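Local coordinates for uncharacterized protein (Cricetid herpesvirus 2, PDB 4ZKQ) that binds chemokines as a viral decoy receptor, and so probably blunts the chemokine signals of the infected host, at residues 292-297 with 360-365; 326-331 with 350-355; 378-383 with 391-396. All coordinates share one frame; numbering follows the deposited sequence.

Interaction 1 (292-297 with 360-365); sequences SYTFYT and TVRLDV
In Phe295 a first torsion of 57° puts CG between the backbone N and the carbonyl carbon, and the ring beyond lies beside Val361, the two side chains pointing the same way. Val361 CB sits over one face of the ring, offset toward the rim, and comes within 3.4 Å of Phe295 CZ in a CH-pi contact. Its two methyls spread outward from there: CG1 meets CZ and CE2 of Phe295, while CG2 meets CE1 and also touches CG2 of Thr297.

On the other side of the strand pair the contact is polar. Ser292 OG, held beside its backbone N (chi1 -59°), donates to Asp364 OD1 over 2.6 Å, arriving on the anti side and well out of the carboxylate plane. The same oxygen uses its syn lone pair for Arg362 NE, a salt bridge within the 360-365 strand, 2.8 Å long, almost straight and in the guanidinium plane. One buried carboxylate oxygen is thus gripped twice, and a weak bond from Arg362 NH2 to Ser292 OG closes the triangle; Asp364 OD2 pairs with Arg351.

Between these two faces the backbones trade paired N-H...O bonds at Tyr293 with Leu363 and at Phe295 with Val361. This is the register of neighbouring antiparallel strands; the Phe295 and Val361 face turns to the other sheet, where Leu381 and Tyr394 meet Phe295, as in a beta sandwich.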
loop_
_atom_site.group_PDB
_atom_site.type_symbol
_atom_site.label_atom_id
_atom_site.label_comp_id
_atom_site.label_asym_id
_atom_site.label_seq_id
_atom_site.Cartn_x
_atom_site.Cartn_y
_atom_site.Cartn_z
ATOM N N SER A 292 -7.577 10.761 24.914
ATOM C CA SER A 292 -6.137 10.557 24.829
ATOM C C SER A 292 -5.763 9.133 25.213
ATOM O O SER A 292 -6.201 8.617 26.243
ATOM C CB SER A 292 -5.401 11.555 25.724
ATOM O OG SER A 292 -5.711 12.882 25.342
ATOM N N TYR A 293 -4.963 8.504 24.360
ATOM C CA TYR A 293 -4.445 7.169 24.617
ATOM C C TYR A 293 -2.935 7.224 24.726
ATOM O O TYR A 293 -2.283 7.931 23.957
ATOM C CB TYR A 293 -4.832 6.201 23.500
ATOM C CG TYR A 293 -6.303 6.151 23.164
ATOM C CD1 TYR A 293 -7.181 5.388 23.917
ATOM C CD2 TYR A 293 -6.804 6.838 22.070
ATOM C CE1 TYR A 293 -8.520 5.325 23.602
ATOM C CE2 TYR A 293 -8.142 6.781 21.744
ATOM C CZ TYR A 293 -8.995 6.022 22.513
ATOM O OH TYR A 293 -10.324 5.963 22.193
ATOM N N THR A 294 -2.380 6.467 25.664
ATOM C CA THR A 294 -0.939 6.345 25.773
ATOM C C THR A 294 -0.532 4.885 25.842
ATOM O O THR A 294 -1.301 4.026 26.274
ATOM C CB THR A 294 -0.389 7.091 27.011
ATOM O OG1 THR A 294 -0.838 6.445 28.207
ATOM C CG2 THR A 294 -0.854 8.536 27.010
ATOM N N PHE A 295 0.683 4.612 25.384
ATOM C CA PHE A 295 1.245 3.274 25.450
ATOM C C PHE A 295 2.759 3.360 25.382
ATOM O O PHE A 295 3.319 4.335 24.871
ATOM C CB PHE A 295 0.711 2.391 24.318
ATOM C CG PHE A 295 0.955 2.952 22.939
ATOM C CD1 PHE A 295 2.131 2.679 22.262
ATOM C CD2 PHE A 295 0.002 3.738 22.321
ATOM C CE1 PHE A 295 2.354 3.191 20.995
ATOM C CE2 PHE A 295 0.217 4.255 21.057
ATOM C CZ PHE A 295 1.394 3.979 20.394
ATOM N N TYR A 296 3.409 2.339 25.922
ATOM C CA TYR A 296 4.852 2.187 25.827
ATOM C C TYR A 296 5.194 1.405 24.563
ATOM O O TYR A 296 4.448 0.511 24.155
ATOM C CB TYR A 296 5.394 1.475 27.072
ATOM C CG TYR A 296 6.753 0.826 26.896
ATOM C CD1 TYR A 296 6.871 -0.468 26.398
ATOM C CD2 TYR A 296 7.918 1.501 27.243
ATOM C CE1 TYR A 296 8.108 -1.063 26.239
ATOM C CE2 TYR A 296 9.160 0.911 27.090
ATOM C CZ TYR A 296 9.249 -0.371 26.587
ATOM O OH TYR A 296 10.481 -0.965 26.430
ATOM N N THR A 297 6.316 1.744 23.943
ATOM C CA THR A 297 6.807 0.988 22.796
ATOM C C THR A 297 8.326 1.069 22.709
ATOM O O THR A 297 8.915 2.093 23.052
ATOM C CB THR A 297 6.189 1.500 21.473
ATOM O OG1 THR A 297 6.773 0.803 20.367
ATOM C CG2 THR A 297 6.424 2.992 21.307
ATOM N N THR A 360 7.067 6.618 25.689
ATOM C CA THR A 360 5.615 6.611 25.691
ATOM C C THR A 360 5.075 7.438 24.538
ATOM O O THR A 360 5.451 8.597 24.356
ATOM C CB THR A 360 5.053 7.166 27.020
ATOM O OG1 THR A 360 5.595 6.418 28.112
ATOM C CG2 THR A 360 3.527 7.070 27.053
ATOM N N VAL A 361 4.197 6.826 23.757
ATOM C CA VAL A 361 3.474 7.531 22.717
ATOM C C VAL A 361 2.158 7.999 23.292
ATOM O O VAL A 361 1.551 7.306 24.109
ATOM C CB VAL A 361 3.215 6.642 21.486
ATOM C CG1 VAL A 361 2.361 7.372 20.454
ATOM C CG2 VAL A 361 4.517 6.214 20.866
ATOM N N ARG A 362 1.727 9.176 22.860
ATOM C CA ARG A 362 0.397 9.662 23.166
ATOM C C ARG A 362 -0.339 10.008 21.878
ATOM O O ARG A 362 0.142 10.798 21.058
ATOM C CB ARG A 362 0.460 10.875 24.097
ATOM C CG ARG A 362 -0.893 11.527 24.345
ATOM C CD ARG A 362 -0.813 12.617 25.409
ATOM N NE ARG A 362 -2.024 13.437 25.445
ATOM C CZ ARG A 362 -2.349 14.257 26.442
ATOM N NH1 ARG A 362 -1.563 14.370 27.505
ATOM N NH2 ARG A 362 -3.470 14.964 26.384
ATOM N N LEU A 363 -1.500 9.386 21.710
ATOM C CA LEU A 363 -2.419 9.697 20.626
ATOM C C LEU A 363 -3.636 10.439 21.154
ATOM O O LEU A 363 -4.367 9.916 21.997
ATOM C CB LEU A 363 -2.870 8.418 19.918
ATOM C CG LEU A 363 -3.921 8.586 18.819
ATOM C CD1 LEU A 363 -3.361 9.356 17.637
ATOM C CD2 LEU A 363 -4.441 7.231 18.374
ATOM N N ASP A 364 -3.853 11.651 20.653
ATOM C CA ASP A 364 -5.050 12.415 20.977
ATOM C C ASP A 364 -6.022 12.351 19.821
ATOM O O ASP A 364 -5.649 12.581 18.671
ATOM C CB ASP A 364 -4.708 13.870 21.292
ATOM C CG ASP A 364 -3.754 14.001 22.451
ATOM O OD1 ASP A 364 -3.949 13.297 23.463
ATOM O OD2 ASP A 364 -2.800 14.800 22.348
ATOM N N VAL A 365 -7.267 12.014 20.138
ATOM C CA VAL A 365 -8.332 11.962 19.156
ATOM C C VAL A 365 -9.375 13.020 19.478
ATOM O O VAL A 365 -10.047 12.935 20.504
ATOM C CB VAL A 365 -9.010 10.582 19.129
ATOM C CG1 VAL A 365 -10.065 10.534 18.047
ATOM C CG2 VAL A 365 -7.981 9.480 18.926
#

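Interaction 2 (326-331 with 350-355); sequences CAFVIP and FRLTYH
Cys326 SG, tied by a disulfide to Cys347, also abuts the edge of the Phe350 ring, 3.9 Å from CD2 of Phe350. The sulfur lies close to the ring plane, its line to the centroid 84° off the normal, so this sulfur-aromatic contact is made with the ring's C-H rim and not with its pi face. It marks one end of a face-to-face beta-sandwich contact. Strands 326-330 and 350-355 belong to different sheets, run in nearly the same direction, and stand 8.8 Å apart at their closest axis approach, with side chains filling the gap.

Cys326, Phe328 and Ile330 point inward from one strand, and Phe350 and Leu352 answer from the other. Phe350 CG lies beside its own backbone N (chi1 -50°), and the ring beyond it presents CD2 to the sulfur. Further along, Leu352 reaches across between two partners. Its CB lies above one face of the Phe328 ring, displaced toward the rim, and its CD2 approaches CD1 of the same ring at 4.1 Å. That methyl also meets the tip of Ile330.

These spacings are comfortable for apolar groups, and no single pair is pressed hard. Val312 and Ala310 of strand 308-315, which is hydrogen-bonded to the 326-330 strand, add to the same layer: Val312 touches Cys326, Phe328 and Phe350, and Ala310 touches Leu352. Phe350 O lies at the edge of the Phe328 ring, near its plane, 4.4 Å from Phe328 CZ.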
loop_
_atom_site.group_PDB
_atom_site.type_symbol
_atom_site.label_atom_id
_atom_site.label_comp_id
_atom_site.label_asym_id
_atom_site.label_seq_id
_atom_site.Cartn_x
_atom_site.Cartn_y
_atom_site.Cartn_z
ATOM N N CYS A 326 -4.286 10.853 8.648
ATOM C CA CYS A 326 -3.091 11.677 8.735
ATOM C C CYS A 326 -1.884 10.754 8.792
ATOM O O CYS A 326 -2.015 9.578 9.142
ATOM C CB CYS A 326 -3.132 12.583 9.969
ATOM S SG CYS A 326 -4.652 13.547 10.101
ATOM N N ALA A 327 -0.714 11.283 8.449
ATOM C CA ALA A 327 0.518 10.517 8.566
ATOM C C ALA A 327 1.652 11.416 9.033
ATOM O O ALA A 327 1.639 12.615 8.769
ATOM C CB ALA A 327 0.860 9.851 7.247
ATOM N N PHE A 328 2.605 10.825 9.747
ATOM C CA PHE A 328 3.722 11.553 10.331
ATOM C C PHE A 328 5.014 10.807 10.093
ATOM O O PHE A 328 5.057 9.588 10.250
ATOM C CB PHE A 328 3.527 11.745 11.836
ATOM C CG PHE A 328 2.215 12.337 12.196
ATOM C CD1 PHE A 328 1.103 11.528 12.356
ATOM C CD2 PHE A 328 2.082 13.703 12.370
ATOM C CE1 PHE A 328 -0.116 12.069 12.685
ATOM C CE2 PHE A 328 0.867 14.249 12.703
ATOM C CZ PHE A 328 -0.236 13.429 12.861
ATOM N N VAL A 329 6.058 11.537 9.712
ATOM C CA VAL A 329 7.402 10.978 9.651
ATOM C C VAL A 329 8.150 11.367 10.917
ATOM O O VAL A 329 8.175 12.537 11.290
ATOM C CB VAL A 329 8.197 11.474 8.427
ATOM C CG1 VAL A 329 9.447 10.619 8.233
ATOM C CG2 VAL A 329 7.344 11.444 7.182
ATOM N N ILE A 330 8.759 10.384 11.569
ATOM C CA ILE A 330 9.439 10.609 12.834
ATOM C C ILE A 330 10.885 10.160 12.715
ATOM O O ILE A 330 11.186 8.977 12.883
ATOM C CB ILE A 330 8.767 9.858 14.001
ATOM C CG1 ILE A 330 7.247 10.048 13.965
ATOM C CG2 ILE A 330 9.351 10.336 15.325
ATOM C CD1 ILE A 330 6.501 9.259 15.017
ATOM N N PRO A 331 11.789 11.098 12.404
ATOM C CA PRO A 331 13.199 10.707 12.329
ATOM C C PRO A 331 13.724 10.317 13.703
ATOM O O PRO A 331 13.175 10.775 14.710
ATOM C CB PRO A 331 13.887 11.968 11.802
ATOM C CG PRO A 331 13.023 13.079 12.264
ATOM C CD PRO A 331 11.613 12.551 12.235
ATOM N N PHE A 350 -6.337 14.243 14.753
ATOM C CA PHE A 350 -5.334 13.506 15.521
ATOM C C PHE A 350 -4.107 14.319 15.884
ATOM O O PHE A 350 -3.639 15.150 15.105
ATOM C CB PHE A 350 -4.888 12.274 14.738
ATOM C CG PHE A 350 -6.026 11.434 14.222
ATOM C CD1 PHE A 350 -6.823 10.716 15.093
ATOM C CD2 PHE A 350 -6.281 11.347 12.865
ATOM C CE1 PHE A 350 -7.862 9.933 14.621
ATOM C CE2 PHE A 350 -7.318 10.567 12.385
ATOM C CZ PHE A 350 -8.109 9.856 13.267
ATOM N N ARG A 351 -3.586 14.052 17.076
ATOM C CA ARG A 351 -2.285 14.559 17.485
ATOM C C ARG A 351 -1.469 13.401 18.014
ATOM O O ARG A 351 -1.953 12.587 18.800
ATOM C CB ARG A 351 -2.406 15.654 18.548
ATOM C CG ARG A 351 -1.060 16.259 18.954
ATOM C CD ARG A 351 -1.164 17.193 20.162
ATOM N NE ARG A 351 -2.188 18.225 19.987
ATOM C CZ ARG A 351 -3.370 18.241 20.601
ATOM N NH1 ARG A 351 -3.709 17.282 21.459
ATOM N NH2 ARG A 351 -4.220 19.229 20.361
ATOM N N LEU A 352 -0.222 13.333 17.571
ATOM C CA LEU A 352 0.671 12.264 17.964
ATOM C C LEU A 352 1.920 12.879 18.575
ATOM O O LEU A 352 2.532 13.770 17.990
ATOM C CB LEU A 352 1.017 11.395 16.754
ATOM C CG LEU A 352 1.773 10.095 17.002
ATOM C CD1 LEU A 352 0.891 9.104 17.726
ATOM C CD2 LEU A 352 2.247 9.512 15.679
ATOM N N THR A 353 2.282 12.409 19.761
ATOM C CA THR A 353 3.463 12.906 20.449
ATOM C C THR A 353 4.202 11.755 21.092
ATOM O O THR A 353 3.596 10.752 21.473
ATOM C CB THR A 353 3.099 13.955 21.523
ATOM O OG1 THR A 353 2.204 13.376 22.478
ATOM C CG2 THR A 353 2.429 15.161 20.888
ATOM N N TYR A 354 5.518 11.898 21.187
ATOM C CA TYR A 354 6.372 10.868 21.752
ATOM C C TYR A 354 7.232 11.449 22.861
ATOM O O TYR A 354 7.773 12.546 22.725
ATOM C CB TYR A 354 7.252 10.258 20.668
ATOM C CG TYR A 354 8.193 9.197 21.166
ATOM C CD1 TYR A 354 7.714 8.067 21.803
ATOM C CD2 TYR A 354 9.564 9.313 20.979
ATOM C CE1 TYR A 354 8.564 7.089 22.250
ATOM C CE2 TYR A 354 10.426 8.338 21.427
ATOM C CZ TYR A 354 9.919 7.226 22.063
ATOM O OH TYR A 354 10.763 6.241 22.514
ATOM N N HIS A 355 7.345 10.701 23.953
ATOM C CA HIS A 355 8.112 11.118 25.119
ATOM C C HIS A 355 9.314 10.189 25.264
ATOM O O HIS A 355 9.199 9.110 25.850
ATOM C CB HIS A 355 7.228 11.094 26.369
ATOM C CG HIS A 355 5.902 11.761 26.173
ATOM N ND1 HIS A 355 5.771 13.130 26.049
ATOM C CD2 HIS A 355 4.653 11.255 26.066
ATOM C CE1 HIS A 355 4.498 13.434 25.881
ATOM N NE2 HIS A 355 3.794 12.314 25.887
#

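Interaction 3 (378-383 with 391-396); sequences FVFLKM and GREYYL
Glu393 crosses two phenylalanines of the neighbouring strand, Phe378 and Phe380, at a slant. Its CB touches CE1 of Phe378, and CG meets both rings, 3.8 Å from Phe380 CD1 and 3.9 Å from Phe378 CE1. CD stays near that same Phe378 atom. At the tip, OE1 lies at the edge of the Phe378 ring, in its plane, 3.8 Å from CE1, and the carboxylate is turned 68° from the ring. OE1 is then taken by Tyr395 OH, which donates to it over a short 2.5 Å, from the anti side and somewhat out of the carboxylate plane. That bond pins the acid to its own strand, and the Tyr395 ring lies alongside Phe378, CE1 against CE1.

Phe380 has CG anti to its backbone N (chi1 -177°), and its ring leans across to the partner strand. There CD1 comes within 3.4 Å of Arg392 O, while CE1 and CZ rest near CA of Gly391, where no side chain intervenes.

The opposite face is carried by Val379, Leu381, Arg392 and Tyr394. Val379 CB meets Tyr394 CB, its CG2 touches Leu396 CD1, and Leu381 CB approaches the edge of the Tyr394 ring. Arg392 sends its guanidinium past this pairing, to a salt bridge with Glu390 and a cation-pi contact with Tyr222.

Two pairs of backbone bonds, at Val379 with Tyr394 and at Leu381 with Arg392, join the strands; the bond from Leu381 N to Arg392 O is nearly straight. Close in sequence and antiparallel, the two strands form a classic beta hairpin, with one face turned into the beta-sandwich core.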
loop_
_atom_site.group_PDB
_atom_site.type_symbol
_atom_site.label_atom_id
_atom_site.label_comp_id
_atom_site.label_asym_id
_atom_site.label_seq_id
_atom_site.Cartn_x
_atom_site.Cartn_y
_atom_site.Cartn_z
ATOM N N PHE A 378 -14.122 4.414 15.252
ATOM C CA PHE A 378 -12.970 3.523 15.128
ATOM C C PHE A 378 -11.749 4.303 14.677
ATOM O O PHE A 378 -11.839 5.122 13.766
ATOM C CB PHE A 378 -13.261 2.398 14.138
ATOM C CG PHE A 378 -12.064 1.536 13.815
ATOM C CD1 PHE A 378 -11.730 0.459 14.619
ATOM C CD2 PHE A 378 -11.291 1.788 12.689
ATOM C CE1 PHE A 378 -10.639 -0.345 14.315
ATOM C CE2 PHE A 378 -10.203 0.991 12.383
ATOM C CZ PHE A 378 -9.876 -0.076 13.193
ATOM N N VAL A 379 -10.623 4.048 15.334
ATOM C CA VAL A 379 -9.343 4.633 14.957
ATOM C C VAL A 379 -8.293 3.527 14.881
ATOM O O VAL A 379 -8.262 2.622 15.725
ATOM C CB VAL A 379 -8.891 5.726 15.960
ATOM C CG1 VAL A 379 -7.471 6.211 15.647
ATOM C CG2 VAL A 379 -9.865 6.896 15.957
ATOM N N PHE A 380 -7.453 3.601 13.850
ATOM C CA PHE A 380 -6.315 2.710 13.687
ATOM C C PHE A 380 -5.027 3.516 13.594
ATOM O O PHE A 380 -4.924 4.432 12.782
ATOM C CB PHE A 380 -6.468 1.849 12.435
ATOM C CG PHE A 380 -5.361 0.851 12.250
ATOM C CD1 PHE A 380 -5.152 -0.141 13.184
ATOM C CD2 PHE A 380 -4.531 0.909 11.145
ATOM C CE1 PHE A 380 -4.139 -1.063 13.027
ATOM C CE2 PHE A 380 -3.519 -0.011 10.979
ATOM C CZ PHE A 380 -3.321 -1.002 11.921
ATOM N N LEU A 381 -4.061 3.171 14.437
ATOM C CA LEU A 381 -2.737 3.776 14.404
ATOM C C LEU A 381 -1.715 2.709 14.084
ATOM O O LEU A 381 -1.645 1.694 14.772
ATOM C CB LEU A 381 -2.403 4.430 15.747
ATOM C CG LEU A 381 -0.960 4.908 15.931
ATOM C CD1 LEU A 381 -0.659 6.064 14.977
ATOM C CD2 LEU A 381 -0.711 5.310 17.374
ATOM N N LYS A 382 -0.925 2.940 13.044
ATOM C CA LYS A 382 0.199 2.067 12.753
ATOM C C LYS A 382 1.484 2.876 12.808
ATOM O O LYS A 382 1.549 3.998 12.313
ATOM C CB LYS A 382 0.051 1.396 11.387
ATOM C CG LYS A 382 1.211 0.456 11.064
ATOM C CD LYS A 382 0.938 -0.429 9.859
ATOM C CE LYS A 382 0.838 0.376 8.584
ATOM N NZ LYS A 382 0.800 -0.510 7.384
ATOM N N MET A 383 2.489 2.291 13.441
ATOM C CA MET A 383 3.811 2.886 13.537
ATOM C C MET A 383 4.807 1.813 13.124
ATOM O O MET A 383 4.738 0.682 13.603
ATOM C CB MET A 383 4.080 3.391 14.955
ATOM C CG MET A 383 3.107 4.475 15.414
ATOM S SD MET A 383 3.475 5.147 17.048
ATOM C CE MET A 383 5.032 5.982 16.741
ATOM N N GLY A 391 0.516 -2.117 14.989
ATOM C CA GLY A 391 -0.817 -1.607 14.727
ATOM C C GLY A 391 -1.627 -1.595 16.008
ATOM O O GLY A 391 -1.495 -2.491 16.846
ATOM N N ARG A 392 -2.452 -0.566 16.165
ATOM C CA ARG A 392 -3.277 -0.410 17.353
ATOM C C ARG A 392 -4.669 0.055 16.972
ATOM O O ARG A 392 -4.837 1.115 16.371
ATOM C CB ARG A 392 -2.635 0.578 18.329
ATOM C CG ARG A 392 -1.307 0.087 18.847
ATOM C CD ARG A 392 -0.695 1.005 19.878
ATOM N NE ARG A 392 0.690 0.622 20.152
ATOM C CZ ARG A 392 1.073 -0.213 21.114
ATOM N NH1 ARG A 392 0.184 -0.772 21.927
ATOM N NH2 ARG A 392 2.361 -0.488 21.264
ATOM N N GLU A 393 -5.660 -0.766 17.303
ATOM C CA GLU A 393 -7.053 -0.433 17.059
ATOM C C GLU A 393 -7.634 0.220 18.301
ATOM O O GLU A 393 -7.339 -0.195 19.426
ATOM C CB GLU A 393 -7.856 -1.686 16.681
ATOM C CG GLU A 393 -7.449 -2.294 15.345
ATOM C CD GLU A 393 -8.234 -3.542 14.980
ATOM O OE1 GLU A 393 -9.335 -3.754 15.533
ATOM O OE2 GLU A 393 -7.742 -4.314 14.133
ATOM N N TYR A 394 -8.452 1.246 18.082
ATOM C CA TYR A 394 -9.150 1.934 19.157
ATOM C C TYR A 394 -10.634 1.987 18.840
ATOM O O TYR A 394 -11.033 2.386 17.742
ATOM C CB TYR A 394 -8.595 3.345 19.360
ATOM C CG TYR A 394 -7.152 3.362 19.798
ATOM C CD1 TYR A 394 -6.822 3.324 21.141
ATOM C CD2 TYR A 394 -6.119 3.416 18.869
ATOM C CE1 TYR A 394 -5.520 3.337 21.555
ATOM C CE2 TYR A 394 -4.801 3.431 19.275
ATOM C CZ TYR A 394 -4.511 3.390 20.627
ATOM O OH TYR A 394 -3.216 3.399 21.078
ATOM N N TYR A 395 -11.439 1.550 19.804
ATOM C CA TYR A 395 -12.891 1.536 19.675
ATOM C C TYR A 395 -13.446 2.650 20.546
ATOM O O TYR A 395 -13.286 2.643 21.771
ATOM C CB TYR A 395 -13.461 0.171 20.075
ATOM C CG TYR A 395 -12.704 -0.977 19.453
ATOM C CD1 TYR A 395 -12.466 -1.011 18.088
ATOM C CD2 TYR A 395 -12.196 -2.007 20.230
ATOM C CE1 TYR A 395 -11.761 -2.044 17.513
ATOM C CE2 TYR A 395 -11.487 -3.048 19.663
ATOM C CZ TYR A 395 -11.272 -3.059 18.301
ATOM O OH TYR A 395 -10.566 -4.088 17.722
ATOM N N LEU A 396 -14.065 3.625 19.892
ATOM C CA LEU A 396 -14.563 4.821 20.554
ATOM C C LEU A 396 -16.042 4.697 20.892
ATOM O O LEU A 396 -16.776 3.964 20.230
ATOM C CB LEU A 396 -14.356 6.048 19.660
ATOM C CG LEU A 396 -12.968 6.681 19.573
ATOM C CD1 LEU A 396 -11.945 5.716 19.014
ATOM C CD2 LEU A 396 -13.033 7.941 18.719
#

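How the interactions relate
All three contacts share one sandwich. Interactions 1 and 2, centres about 10 Å apart, are joined within a sheet: Arg362 N reaches Thr353 O at 2.8 Å, a probable hydrogen bond, and Arg351 NH1 forms a 2.8 Å salt bridge with Asp364 OD2, leaving that carboxylate shared by two arginines. Interaction 3 lies across the core. Arg392 covers the Phe295 face opposite Val361 in a cation-pi contact, its NE 3.2 Å from Phe295 CE1, and the rings of Tyr293 and Tyr394 meet beside it. Interaction 2 bridges the two sheets, and Leu352 CD1 packs 4.1 Å from Leu381 CD2 of interaction 3.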